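Local coordinates for Glucanase/chitosanase (Paenibacillus fukuinensis, PDB 4ZY9), which probably hydrolyses O-glycosyl bonds in polysaccharides and is represented here by one of its chitosan-binding modules, a beta-sandwich of the CBM32 family, at residues R62-E68 with L130-Y136; K13-S19 with Q48-L54; S73-V79 with T90-T96. The protein carries 1 engineered substitution. Residues are numbered along the deposited sequence.

In the fold
From the N terminus, strand 14-17 meets strand 48-54 in interaction 2, closing a 28-residue, mostly irregular loop at one edge of a five-stranded antiparallel sheet. The chain then passes to the opposing sheet, where 62-68 opens interaction 1. Before its partner arrives, the chain returns to the first sheet and forms the hairpin of interaction 3 at the other edge; interaction 1 closes last, with 130-136 near the C terminus, and so spans interaction 3 in sequence. Interaction 1 packs against both: Leu130, Phe133 and Val135 meet Ile50 and Val52, while Val63, Leu65 and Trp67 meet Ile77 and Tyr75. Interactions 2 and 3 do not touch, their nearest atoms lying about 7 Å apart.

Interaction 1 of 3, residues R62-E68 with L130-Y136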
loop_
_atom_site.group_PDB
_atom_site.type_symbol
_atom_site.label_atom_id
_atom_site.label_comp_id
_atom_site.label_asym_id
_atom_site.label_seq_id
_atom_site.Cartn_x
_atom_site.Cartn_y
_atom_site.Cartn_z
ATOM N N ARG A 62 1.672 -4.354 11.176
ATOM C CA ARG A 62 0.683 -3.281 11.095
ATOM C C ARG A 62 0.902 -2.467 9.813
ATOM O O ARG A 62 2.067 -2.214 9.453
ATOM C CB ARG A 62 0.720 -2.425 12.336
ATOM C CG ARG A 62 0.031 -1.146 12.255
ATOM C CD ARG A 62 0.194 -0.200 13.487
ATOM N NE ARG A 62 -0.416 1.100 13.326
ATOM C CZ ARG A 62 0.173 2.233 13.701
ATOM N NH1 ARG A 62 1.292 2.268 14.377
ATOM N NH2 ARG A 62 -0.461 3.396 13.440
ATOM N N VAL A 63 -0.180 -2.059 9.192
ATOM C CA VAL A 63 -0.110 -1.145 8.052
ATOM C C VAL A 63 -1.103 -0.051 8.276
ATOM O O VAL A 63 -2.271 -0.291 8.694
ATOM C CB VAL A 63 -0.507 -1.854 6.732
ATOM C CG1 VAL A 63 -0.720 -0.901 5.573
ATOM C CG2 VAL A 63 0.578 -2.804 6.311
ATOM N N LYS A 64 -0.677 1.197 8.057
ATOM C CA LYS A 64 -1.585 2.356 8.074
ATOM C C LYS A 64 -1.667 2.976 6.693
ATOM O O LYS A 64 -0.623 3.301 6.050
ATOM C CB LYS A 64 -1.152 3.368 9.119
ATOM C CG LYS A 64 -2.145 4.488 9.251
ATOM C CD LYS A 64 -1.613 5.555 10.312
ATOM C CE LYS A 64 -2.216 6.942 10.177
ATOM N NZ LYS A 64 -1.611 8.170 10.762
ATOM N N LEU A 65 -2.853 3.158 6.197
ATOM C CA LEU A 65 -3.166 3.802 4.906
ATOM C C LEU A 65 -3.853 5.129 5.102
ATOM O O LEU A 65 -4.885 5.175 5.877
ATOM C CB LEU A 65 -3.996 2.944 4.066
ATOM C CG LEU A 65 -3.468 1.506 3.799
ATOM C CD1 LEU A 65 -4.458 0.694 3.008
ATOM C CD2 LEU A 65 -2.152 1.530 3.032
ATOM N N ASN A 66 -3.394 6.187 4.496
ATOM C CA ASN A 66 -4.094 7.453 4.477
ATOM C C ASN A 66 -4.561 7.719 3.072
ATOM O O ASN A 66 -3.759 8.105 2.195
ATOM C CB ASN A 66 -3.189 8.548 4.965
ATOM C CG ASN A 66 -3.858 9.942 4.913
ATOM O OD1 ASN A 66 -4.985 10.071 4.642
ATOM N ND2 ASN A 66 -3.069 10.947 5.342
ATOM N N TRP A 67 -5.800 7.374 2.801
ATOM C CA TRP A 67 -6.389 7.517 1.482
ATOM C C TRP A 67 -6.698 8.868 1.032
ATOM O O TRP A 67 -7.187 9.692 1.856
ATOM C CB TRP A 67 -7.671 6.693 1.440
ATOM C CG TRP A 67 -7.544 5.192 1.571
ATOM C CD1 TRP A 67 -7.793 4.455 2.623
ATOM C CD2 TRP A 67 -7.211 4.277 0.514
ATOM N NE1 TRP A 67 -7.592 3.139 2.360
ATOM C CE2 TRP A 67 -7.180 3.024 1.064
ATOM C CE3 TRP A 67 -6.794 4.386 -0.843
ATOM C CZ2 TRP A 67 -6.932 1.869 0.280
ATOM C CZ3 TRP A 67 -6.578 3.281 -1.570
ATOM C CH2 TRP A 67 -6.584 2.048 -1.021
ATOM N N GLU A 68 -6.511 9.169 -0.246
ATOM C CA GLU A 68 -7.141 10.291 -0.838
ATOM C C GLU A 68 -8.637 9.921 -1.130
ATOM O O GLU A 68 -9.053 8.835 -0.889
ATOM C CB GLU A 68 -6.297 10.707 -2.054
ATOM C CG GLU A 68 -6.681 12.046 -2.794
ATOM C CD GLU A 68 -7.559 11.855 -3.987
ATOM O OE1 GLU A 68 -7.814 10.752 -4.486
ATOM O OE2 GLU A 68 -8.080 12.919 -4.445
ATOM N N LEU A 130 -3.265 7.079 -2.562
ATOM C CA LEU A 130 -2.778 7.065 -1.200
ATOM C C LEU A 130 -1.844 8.227 -0.956
ATOM O O LEU A 130 -0.798 8.297 -1.636
ATOM C CB LEU A 130 -2.064 5.790 -0.870
ATOM C CG LEU A 130 -2.922 4.552 -0.706
ATOM C CD1 LEU A 130 -2.156 3.279 -0.867
ATOM C CD2 LEU A 130 -3.701 4.575 0.623
ATOM N N TRP A 131 -2.134 9.079 0.045
ATOM C CA TRP A 131 -1.188 10.012 0.556
ATOM C C TRP A 131 -0.008 9.359 1.207
ATOM O O TRP A 131 1.141 9.807 1.062
ATOM C CB TRP A 131 -1.876 11.020 1.575
ATOM C CG TRP A 131 -3.051 11.772 1.095
ATOM C CD1 TRP A 131 -4.303 11.560 1.518
ATOM C CD2 TRP A 131 -3.070 12.916 0.187
ATOM N NE1 TRP A 131 -5.131 12.479 0.910
ATOM C CE2 TRP A 131 -4.404 13.267 0.041
ATOM C CE3 TRP A 131 -2.096 13.592 -0.560
ATOM C CZ2 TRP A 131 -4.766 14.383 -0.738
ATOM C CZ3 TRP A 131 -2.526 14.638 -1.353
ATOM C CH2 TRP A 131 -3.846 14.952 -1.468
ATOM N N GLU A 132 -0.324 8.376 2.063
ATOM C CA GLU A 132 0.636 7.790 2.896
ATOM C C GLU A 132 0.341 6.274 3.078
ATOM O O GLU A 132 -0.821 5.881 3.201
ATOM C CB GLU A 132 0.767 8.420 4.278
ATOM C CG GLU A 132 1.062 9.900 4.210
ATOM C CD GLU A 132 0.951 10.637 5.574
ATOM O OE1 GLU A 132 -0.178 10.817 6.020
ATOM O OE2 GLU A 132 1.977 10.939 6.137
ATOM N N PHE A 133 1.384 5.456 3.118
ATOM C CA PHE A 133 1.307 4.003 3.404
ATOM C C PHE A 133 2.472 3.716 4.324
ATOM O O PHE A 133 3.631 3.903 3.895
ATOM C CB PHE A 133 1.435 3.307 2.027
ATOM C CG PHE A 133 1.294 1.836 1.972
ATOM C CD1 PHE A 133 1.624 0.949 3.031
ATOM C CD2 PHE A 133 0.981 1.206 0.742
ATOM C CE1 PHE A 133 1.609 -0.438 2.859
ATOM C CE2 PHE A 133 1.017 -0.171 0.604
ATOM C CZ PHE A 133 1.296 -0.996 1.660
ATOM N N GLU A 134 2.140 3.377 5.554
ATOM C CA GLU A 134 3.168 3.133 6.610
ATOM C C GLU A 134 3.123 1.677 6.976
ATOM O O GLU A 134 2.063 1.092 6.971
ATOM C CB GLU A 134 2.872 4.006 7.790
ATOM C CG GLU A 134 2.792 5.516 7.467
ATOM C CD GLU A 134 2.234 6.432 8.519
ATOM O OE1 GLU A 134 1.877 5.962 9.579
ATOM O OE2 GLU A 134 2.071 7.675 8.213
ATOM N N VAL A 135 4.243 1.167 7.425
ATOM C CA VAL A 135 4.403 -0.215 7.837
ATOM C C VAL A 135 5.137 -0.280 9.150
ATOM O O VAL A 135 6.157 0.368 9.346
ATOM C CB VAL A 135 5.209 -1.014 6.728
ATOM C CG1 VAL A 135 5.377 -2.467 7.181
ATOM C CG2 VAL A 135 4.521 -1.011 5.442
ATOM N N TYR A 136 4.614 -1.042 10.102
ATOM C CA TYR A 136 5.189 -1.162 11.425
ATOM C C TYR A 136 5.373 -2.601 11.825
ATOM O O TYR A 136 4.706 -3.490 11.289
ATOM C CB TYR A 136 4.327 -0.454 12.535
ATOM C CG TYR A 136 4.009 0.986 12.183
ATOM C CD1 TYR A 136 2.963 1.422 11.363
ATOM C CD2 TYR A 136 4.826 2.013 12.729
ATOM C CE1 TYR A 136 2.805 2.771 11.105
ATOM C CE2 TYR A 136 4.605 3.338 12.462
ATOM C CZ TYR A 136 3.640 3.629 11.649
ATOM O OH TYR A 136 3.542 5.037 11.405
HETATM O O HOH W 1 1.027 7.585 11.605
HETATM O O HOH W 2 -0.186 8.945 8.057
#
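Strands 62-67 and 132-136 run antiparallel, their axes 4.7 Å apart at closest approach, and their side chains sort onto two very different faces. Arg62, Lys64, Asn66, Glu132, Glu134 and Tyr136 form a polar face. Arg62 is extended, with chi1 to chi3 all t, which lays its guanidinium flat over the Tyr136 ring (CZ to ring centroid 4.0 Å), a cation-pi stack whose charge is also paired with Asp104. Tyr136 and Glu134 both have chi1 m, and Tyr136 OH donates to Glu134 OE1 at 2.6 Å. Lys64, all t, ends beyond salt-bridge range of Glu134 (NZ to OE1 4.3 Å); water 1 links the two, and water 2 joins Lys64 NZ to Glu134 OE2 and, weakly, to Glu132 OE1. Asn66 ND2 donates to Glu132 OE1 at 3.0 Å.

The face of Val63, Leu65, Phe133 and Val135 is apolar. Leu65, in mt, places CD2 3.8 Å from the centroid of the Phe133 ring. At the strand end Trp67 and Leu130 diverge, yet their tips meet, Leu130 CD2 3.6 Å from the centroid of the Trp67 six-membered ring. A classic beta bulge sets Trp131 and Glu132 both opposite Asn66: Trp131 N donates to Asn66 O at 2.9 Å, whereas Glu132 N reaches that oxygen only weakly, at 3.4 Å. Glu68 CB lies over the Trp131 five-membered ring.

In the CBM32 beta-sandwich the apolar face looks across to the other sheet, where Val63 and Leu65 touch Ile77 and Tyr75 of strand 75-80 and the engineered Met117 of strand 114-122 lies against Leu65, Trp67 and Phe133; strand 102-107 flanks 62-67 on its other side.

Interaction 2 of 3, residues K13-S19 with Q48-L54; sequences KTATASS and QWIYVNL
This is an antiparallel edge pairing in the CBM32 beta-sandwich: strand 14-17 borders a five-stranded sheet and lies against 48-54, which on its other side pairs with strand 114-122. The axes approach to 4.7 Å at 162°, and the residues from Thr14 to Ala17 and Ile50 to Asn53 have extended backbones. Thr16 and Tyr51 form a hydrogen-bonded pair (Thr16 N to Tyr51 O 2.9 Å, Tyr51 N to Thr16 O 2.8 Å), with Ala15-Val52 and Ala17-Ile50 as non-hydrogen-bonded pairs on either side. Asn53 N donates to Thr14 O at 2.9 Å, and water 3 bridges Thr14 N and Asn53 O.

The small Ala15 and Ala17 face the interior with Val52 and Ile50 (Ala17 CB to Ile50 CB 4.2 Å), and Phe31 and Trp39 pack over the two alanines. Outside, Tyr51 and Trp49 both adopt chi1 p, which brings their rings close to 13-19: Thr16 CB lies 3.8 Å from the Tyr51 ring centroid, and Ser18 CB 3.6 Å from that of the Trp49 five-membered ring. Beyond, Trp49 meets Arg116 and His118. At Ser18 the strand turns off (phi/psi -67/-31); Ser18 N donates to Trp49 O at 2.9 Å, and Ser18 OG, with chi1 p, accepts from Trp49 N at 2.9 Å.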
loop_
_atom_site.group_PDB
_atom_site.type_symbol
_atom_site.label_atom_id
_atom_site.label_comp_id
_atom_site.label_asym_id
_atom_site.label_seq_id
_atom_site.Cartn_x
_atom_site.Cartn_y
_atom_site.Cartn_z
ATOM N N LYS A 13 11.387 4.239 1.381
ATOM C CA LYS A 13 11.790 3.014 0.743
ATOM C C LYS A 13 11.246 2.993 -0.674
ATOM O O LYS A 13 10.355 3.738 -1.036
ATOM C CB LYS A 13 11.234 1.849 1.481
ATOM C CG LYS A 13 11.763 1.659 2.875
ATOM C CD LYS A 13 13.268 1.450 2.914
ATOM C CE LYS A 13 13.689 0.821 4.187
ATOM N NZ LYS A 13 13.530 1.886 5.163
ATOM N N THR A 14 11.832 2.137 -1.516
ATOM C CA THR A 14 11.432 2.095 -2.957
ATOM C C THR A 14 10.069 1.393 -3.091
ATOM O O THR A 14 9.836 0.349 -2.535
ATOM C CB THR A 14 12.495 1.248 -3.703
ATOM O OG1 THR A 14 13.818 1.799 -3.487
ATOM C CG2 THR A 14 12.213 1.190 -5.206
ATOM N N ALA A 15 9.264 2.017 -3.886
ATOM C CA ALA A 15 7.911 1.548 -4.093
ATOM C C ALA A 15 7.608 1.233 -5.556
ATOM O O ALA A 15 8.225 1.900 -6.448
ATOM C CB ALA A 15 6.831 2.514 -3.549
ATOM N N THR A 16 6.695 0.358 -5.814
ATOM C CA THR A 16 6.301 -0.130 -7.134
ATOM C C THR A 16 4.820 -0.151 -7.212
ATOM O O THR A 16 4.233 -0.725 -6.260
ATOM C CB THR A 16 6.919 -1.521 -7.339
ATOM O OG1 THR A 16 8.352 -1.418 -7.145
ATOM C CG2 THR A 16 6.650 -2.018 -8.683
ATOM N N ALA A 17 4.202 0.245 -8.264
ATOM C CA ALA A 17 2.740 0.194 -8.428
ATOM C C ALA A 17 2.328 -0.414 -9.700
ATOM O O ALA A 17 3.137 -0.413 -10.704
ATOM C CB ALA A 17 2.087 1.568 -8.286
ATOM N N SER A 18 1.153 -0.844 -9.846
ATOM C CA SER A 18 0.646 -1.351 -11.079
ATOM C C SER A 18 0.538 -0.236 -12.137
ATOM O O SER A 18 0.750 -0.541 -13.346
ATOM C CB SER A 18 -0.810 -1.837 -10.863
ATOM O OG SER A 18 -1.555 -0.900 -10.131
ATOM N N SER A 19 0.290 0.990 -11.817
ATOM C CA SER A 19 0.197 2.096 -12.761
ATOM C C SER A 19 0.331 3.381 -11.958
ATOM O O SER A 19 0.136 3.370 -10.671
ATOM C CB SER A 19 -1.073 2.118 -13.545
ATOM O OG SER A 19 -2.174 2.383 -12.732
ATOM N N GLN A 48 -5.809 -2.379 -9.073
ATOM C CA GLN A 48 -4.562 -1.651 -8.958
ATOM C C GLN A 48 -3.851 -2.014 -7.714
ATOM O O GLN A 48 -4.482 -2.485 -6.757
ATOM C CB GLN A 48 -4.753 -0.131 -9.021
ATOM C CG GLN A 48 -5.477 0.325 -10.247
ATOM C CD GLN A 48 -4.715 0.224 -11.575
ATOM O OE1 GLN A 48 -5.390 0.263 -12.672
ATOM N NE2 GLN A 48 -3.447 0.265 -11.560
ATOM N N TRP A 49 -2.597 -1.806 -7.600
ATOM C CA TRP A 49 -1.774 -2.215 -6.403
ATOM C C TRP A 49 -0.591 -1.356 -6.245
ATOM O O TRP A 49 -0.095 -0.746 -7.242
ATOM C CB TRP A 49 -1.471 -3.733 -6.439
ATOM C CG TRP A 49 -0.733 -4.205 -7.653
ATOM C CD1 TRP A 49 -1.294 -4.858 -8.719
ATOM C CD2 TRP A 49 0.638 -3.997 -7.981
ATOM N NE1 TRP A 49 -0.379 -5.117 -9.666
ATOM C CE2 TRP A 49 0.846 -4.658 -9.272
ATOM C CE3 TRP A 49 1.697 -3.439 -7.342
ATOM C CZ2 TRP A 49 2.089 -4.650 -9.922
ATOM C CZ3 TRP A 49 2.968 -3.391 -8.068
ATOM C CH2 TRP A 49 3.118 -4.010 -9.286
ATOM N N ILE A 50 -0.029 -1.340 -5.042
ATOM C CA ILE A 50 1.194 -0.685 -4.751
ATOM C C ILE A 50 1.908 -1.471 -3.704
ATOM O O ILE A 50 1.250 -1.911 -2.722
ATOM C CB ILE A 50 0.959 0.786 -4.319
ATOM C CG1 ILE A 50 2.283 1.513 -4.023
ATOM C CG2 ILE A 50 -0.020 0.896 -3.148
ATOM C CD1 ILE A 50 2.108 2.981 -4.014
ATOM N N TYR A 51 3.199 -1.678 -3.804
ATOM C CA TYR A 51 3.963 -2.309 -2.771
ATOM C C TYR A 51 5.215 -1.547 -2.476
ATOM O O TYR A 51 5.702 -0.715 -3.300
ATOM C CB TYR A 51 4.329 -3.819 -3.004
ATOM C CG TYR A 51 5.272 -4.134 -4.124
ATOM C CD1 TYR A 51 6.642 -3.951 -4.018
ATOM C CD2 TYR A 51 4.829 -4.684 -5.279
ATOM C CE1 TYR A 51 7.501 -4.340 -5.047
ATOM C CE2 TYR A 51 5.707 -5.079 -6.317
ATOM C CZ TYR A 51 7.000 -4.876 -6.133
ATOM O OH TYR A 51 7.870 -5.285 -7.168
ATOM N N VAL A 52 5.781 -1.752 -1.296
ATOM C CA VAL A 52 7.051 -1.210 -0.820
ATOM C C VAL A 52 8.022 -2.315 -0.582
ATOM O O VAL A 52 7.677 -3.360 -0.080
ATOM C CB VAL A 52 6.861 -0.303 0.406
ATOM C CG1 VAL A 52 6.280 -1.017 1.579
ATOM C CG2 VAL A 52 8.121 0.443 0.731
ATOM N N ASN A 53 9.315 -2.044 -0.941
ATOM C CA ASN A 53 10.456 -2.902 -0.633
ATOM C C ASN A 53 11.063 -2.380 0.616
ATOM O O ASN A 53 11.670 -1.269 0.591
ATOM C CB ASN A 53 11.403 -2.841 -1.846
ATOM C CG ASN A 53 12.634 -3.709 -1.647
ATOM O OD1 ASN A 53 12.960 -4.104 -0.564
ATOM N ND2 ASN A 53 13.363 -3.944 -2.734
ATOM N N LEU A 54 10.923 -3.059 1.711
ATOM C CA LEU A 54 11.521 -2.631 2.968
ATOM C C LEU A 54 13.047 -2.674 3.031
ATOM O O LEU A 54 13.652 -2.170 3.995
ATOM C CB LEU A 54 10.885 -3.415 4.124
ATOM C CG LEU A 54 9.393 -3.393 4.280
ATOM C CD1 LEU A 54 8.989 -4.269 5.367
ATOM C CD2 LEU A 54 8.903 -1.957 4.468
HETATM O O HOH W 3 13.731 0.063 -0.663
#

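Interaction 3 of 3, residues S73-V79 with T90-T96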
loop_
_atom_site.group_PDB
_atom_site.type_symbol
_atom_site.label_atom_id
_atom_site.label_comp_id
_atom_site.label_asym_id
_atom_site.label_seq_id
_atom_site.Cartn_x
_atom_site.Cartn_y
_atom_site.Cartn_z
ATOM N N SER A 73 -12.708 0.323 -1.824
ATOM C CA SER A 73 -13.656 -0.328 -0.968
ATOM C C SER A 73 -13.407 -1.821 -0.851
ATOM O O SER A 73 -13.802 -2.379 0.177
ATOM C CB SER A 73 -15.085 -0.033 -1.405
ATOM O OG SER A 73 -15.369 -0.551 -2.673
ATOM N N SER A 74 -12.782 -2.453 -1.864
ATOM C CA SER A 74 -12.309 -3.780 -1.694
ATOM C C SER A 74 -10.820 -3.789 -1.837
ATOM O O SER A 74 -10.395 -3.349 -2.939
ATOM C CB SER A 74 -12.949 -4.842 -2.657
ATOM O OG SER A 74 -14.327 -5.013 -2.380
ATOM N N TYR A 75 -10.081 -4.244 -0.881
ATOM C CA TYR A 75 -8.598 -4.410 -1.002
ATOM C C TYR A 75 -8.141 -5.397 -0.058
ATOM O O TYR A 75 -8.851 -5.773 0.946
ATOM C CB TYR A 75 -7.876 -3.111 -0.836
ATOM C CG TYR A 75 -7.965 -2.521 0.584
ATOM C CD1 TYR A 75 -6.916 -2.776 1.462
ATOM C CD2 TYR A 75 -8.948 -1.627 0.949
ATOM C CE1 TYR A 75 -6.961 -2.247 2.762
ATOM C CE2 TYR A 75 -8.915 -1.011 2.210
ATOM C CZ TYR A 75 -7.876 -1.348 3.048
ATOM O OH TYR A 75 -7.799 -0.807 4.341
ATOM N N THR A 76 -6.936 -5.875 -0.284
ATOM C CA THR A 76 -6.193 -6.701 0.668
ATOM C C THR A 76 -4.885 -6.051 1.002
ATOM O O THR A 76 -4.343 -5.209 0.212
ATOM C CB THR A 76 -5.899 -8.136 0.094
ATOM O OG1 THR A 76 -5.299 -7.983 -1.197
ATOM C CG2 THR A 76 -7.268 -8.909 -0.205
ATOM N N ILE A 77 -4.358 -6.425 2.126
ATOM C CA ILE A 77 -2.954 -6.198 2.502
ATOM C C ILE A 77 -2.241 -7.501 2.384
ATOM O O ILE A 77 -2.723 -8.514 2.942
ATOM C CB ILE A 77 -2.795 -5.572 3.918
ATOM C CG1 ILE A 77 -3.550 -4.319 4.035
ATOM C CG2 ILE A 77 -1.315 -5.421 4.235
ATOM C CD1 ILE A 77 -3.037 -3.216 3.139
ATOM N N GLN A 78 -1.125 -7.527 1.688
ATOM C CA GLN A 78 -0.382 -8.770 1.438
ATOM C C GLN A 78 1.060 -8.601 1.727
ATOM O O GLN A 78 1.603 -7.470 1.636
ATOM C CB GLN A 78 -0.562 -9.213 0.004
ATOM C CG GLN A 78 -2.009 -9.237 -0.454
ATOM C CD GLN A 78 -2.161 -9.622 -1.891
ATOM O OE1 GLN A 78 -1.193 -9.505 -2.642
ATOM N NE2 GLN A 78 -3.405 -9.827 -2.371
ATOM N N VAL A 79 1.764 -9.666 2.093
ATOM C CA VAL A 79 3.179 -9.614 2.387
ATOM C C VAL A 79 3.878 -10.700 1.569
ATOM O O VAL A 79 3.328 -11.785 1.348
ATOM C CB VAL A 79 3.440 -9.778 3.893
ATOM C CG1 VAL A 79 2.928 -8.526 4.666
ATOM C CG2 VAL A 79 2.899 -11.057 4.502
ATOM N N THR A 90 1.144 -13.562 0.708
ATOM C CA THR A 90 0.156 -14.015 1.677
ATOM C C THR A 90 -0.695 -12.838 2.080
ATOM O O THR A 90 -0.177 -11.765 2.500
ATOM C CB THR A 90 0.834 -14.580 2.907
ATOM O OG1 THR A 90 1.601 -15.763 2.543
ATOM C CG2 THR A 90 -0.176 -15.054 3.879
ATOM N N THR A 91 -2.017 -12.984 1.954
ATOM C CA THR A 91 -2.941 -12.004 2.448
ATOM C C THR A 91 -3.051 -11.977 3.924
ATOM O O THR A 91 -3.195 -13.072 4.523
ATOM C CB THR A 91 -4.331 -12.219 1.781
ATOM O OG1 THR A 91 -4.070 -12.065 0.380
ATOM C CG2 THR A 91 -5.376 -11.333 2.342
ATOM N N VAL A 92 -2.907 -10.840 4.529
ATOM C CA VAL A 92 -3.070 -10.658 6.004
ATOM C C VAL A 92 -4.284 -9.897 6.377
ATOM O O VAL A 92 -4.625 -9.926 7.610
ATOM C CB VAL A 92 -1.780 -10.071 6.576
ATOM C CG1 VAL A 92 -0.633 -10.965 6.296
ATOM C CG2 VAL A 92 -1.570 -8.640 6.124
ATOM N N TYR A 93 -4.968 -9.294 5.437
ATOM C CA TYR A 93 -6.137 -8.524 5.747
ATOM C C TYR A 93 -6.990 -8.437 4.482
ATOM O O TYR A 93 -6.341 -8.183 3.386
ATOM C CB TYR A 93 -5.857 -7.099 6.224
ATOM C CG TYR A 93 -7.050 -6.217 6.400
ATOM C CD1 TYR A 93 -7.844 -6.381 7.552
ATOM C CD2 TYR A 93 -7.411 -5.298 5.517
ATOM C CE1 TYR A 93 -8.934 -5.597 7.749
ATOM C CE2 TYR A 93 -8.509 -4.456 5.695
ATOM C CZ TYR A 93 -9.279 -4.634 6.849
ATOM O OH TYR A 93 -10.396 -3.807 7.045
ATOM N N THR A 94 -8.262 -8.598 4.524
ATOM C CA THR A 94 -9.163 -8.423 3.464
ATOM C C THR A 94 -10.367 -7.543 3.833
ATOM O O THR A 94 -10.960 -7.803 4.963
ATOM C CB THR A 94 -9.730 -9.748 2.904
ATOM O OG1 THR A 94 -8.684 -10.629 2.604
ATOM C CG2 THR A 94 -10.695 -9.574 1.813
ATOM N N THR A 95 -10.828 -6.592 3.037
ATOM C CA THR A 95 -12.105 -5.962 3.257
ATOM C C THR A 95 -12.803 -5.826 1.973
ATOM O O THR A 95 -12.196 -5.738 0.876
ATOM C CB THR A 95 -11.958 -4.588 3.915
ATOM O OG1 THR A 95 -13.230 -4.118 4.227
ATOM C CG2 THR A 95 -11.247 -3.520 2.992
ATOM N N THR A 96 -14.153 -5.812 2.019
ATOM C CA THR A 96 -14.985 -5.385 0.947
ATOM C C THR A 96 -15.850 -4.202 1.310
ATOM O O THR A 96 -16.707 -3.823 0.538
ATOM C CB THR A 96 -15.857 -6.525 0.403
ATOM O OG1 THR A 96 -16.746 -6.924 1.489
ATOM C CG2 THR A 96 -14.974 -7.720 -0.118
HETATM O O HOH W 4 -16.242 -3.118 -2.226
HETATM O O HOH W 5 -10.117 -1.379 5.980
#
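A classic beta bulge interrupts this pairing: Val92 and Tyr93 both face Ile77. Ile77 O accepts a hydrogen bond from Val92 N at 2.8 Å and a weak one from Tyr93 N at 3.4 Å. Val92 leaves the extended conformation (phi/psi -110/-10). The extra residue brings Val92 CG2 within 3.7 Å of Ile77 CG2 and Val92 CG1 within 4.0 Å of Val79 CG2. Beyond the bulge, Val79 and Thr90 bond reciprocally through their backbones; before it, Thr95 N donates to Tyr75 O at 3.0 Å.

The two strands form a hairpin of the beta-sandwich, with 90-95 an edge strand of its sheet within the chain and 75-80 joined on its other side to strand 114-122. Tyr75 and Ile77 point inward, onto Leu65 and Val63 of the opposing sheet. Tyr75, with chi1 p, receives Thr95 CG2 over its ring, 3.9 Å from the centroid. Its OH bonds to Asp103 and shares water 5 with Tyr93 OH. The opposite face carries Thr76, Gln78, Thr91 and Thr94; Thr76 CB lies 3.9 Å from Thr91 CG2, and Gln78 OE1 bonds to Arg116. Where 90-95 finishes and 75-80 begins, water 4 connects Ser73 OG and Ser74 OG and donates to Thr96 O at 2.9 Å.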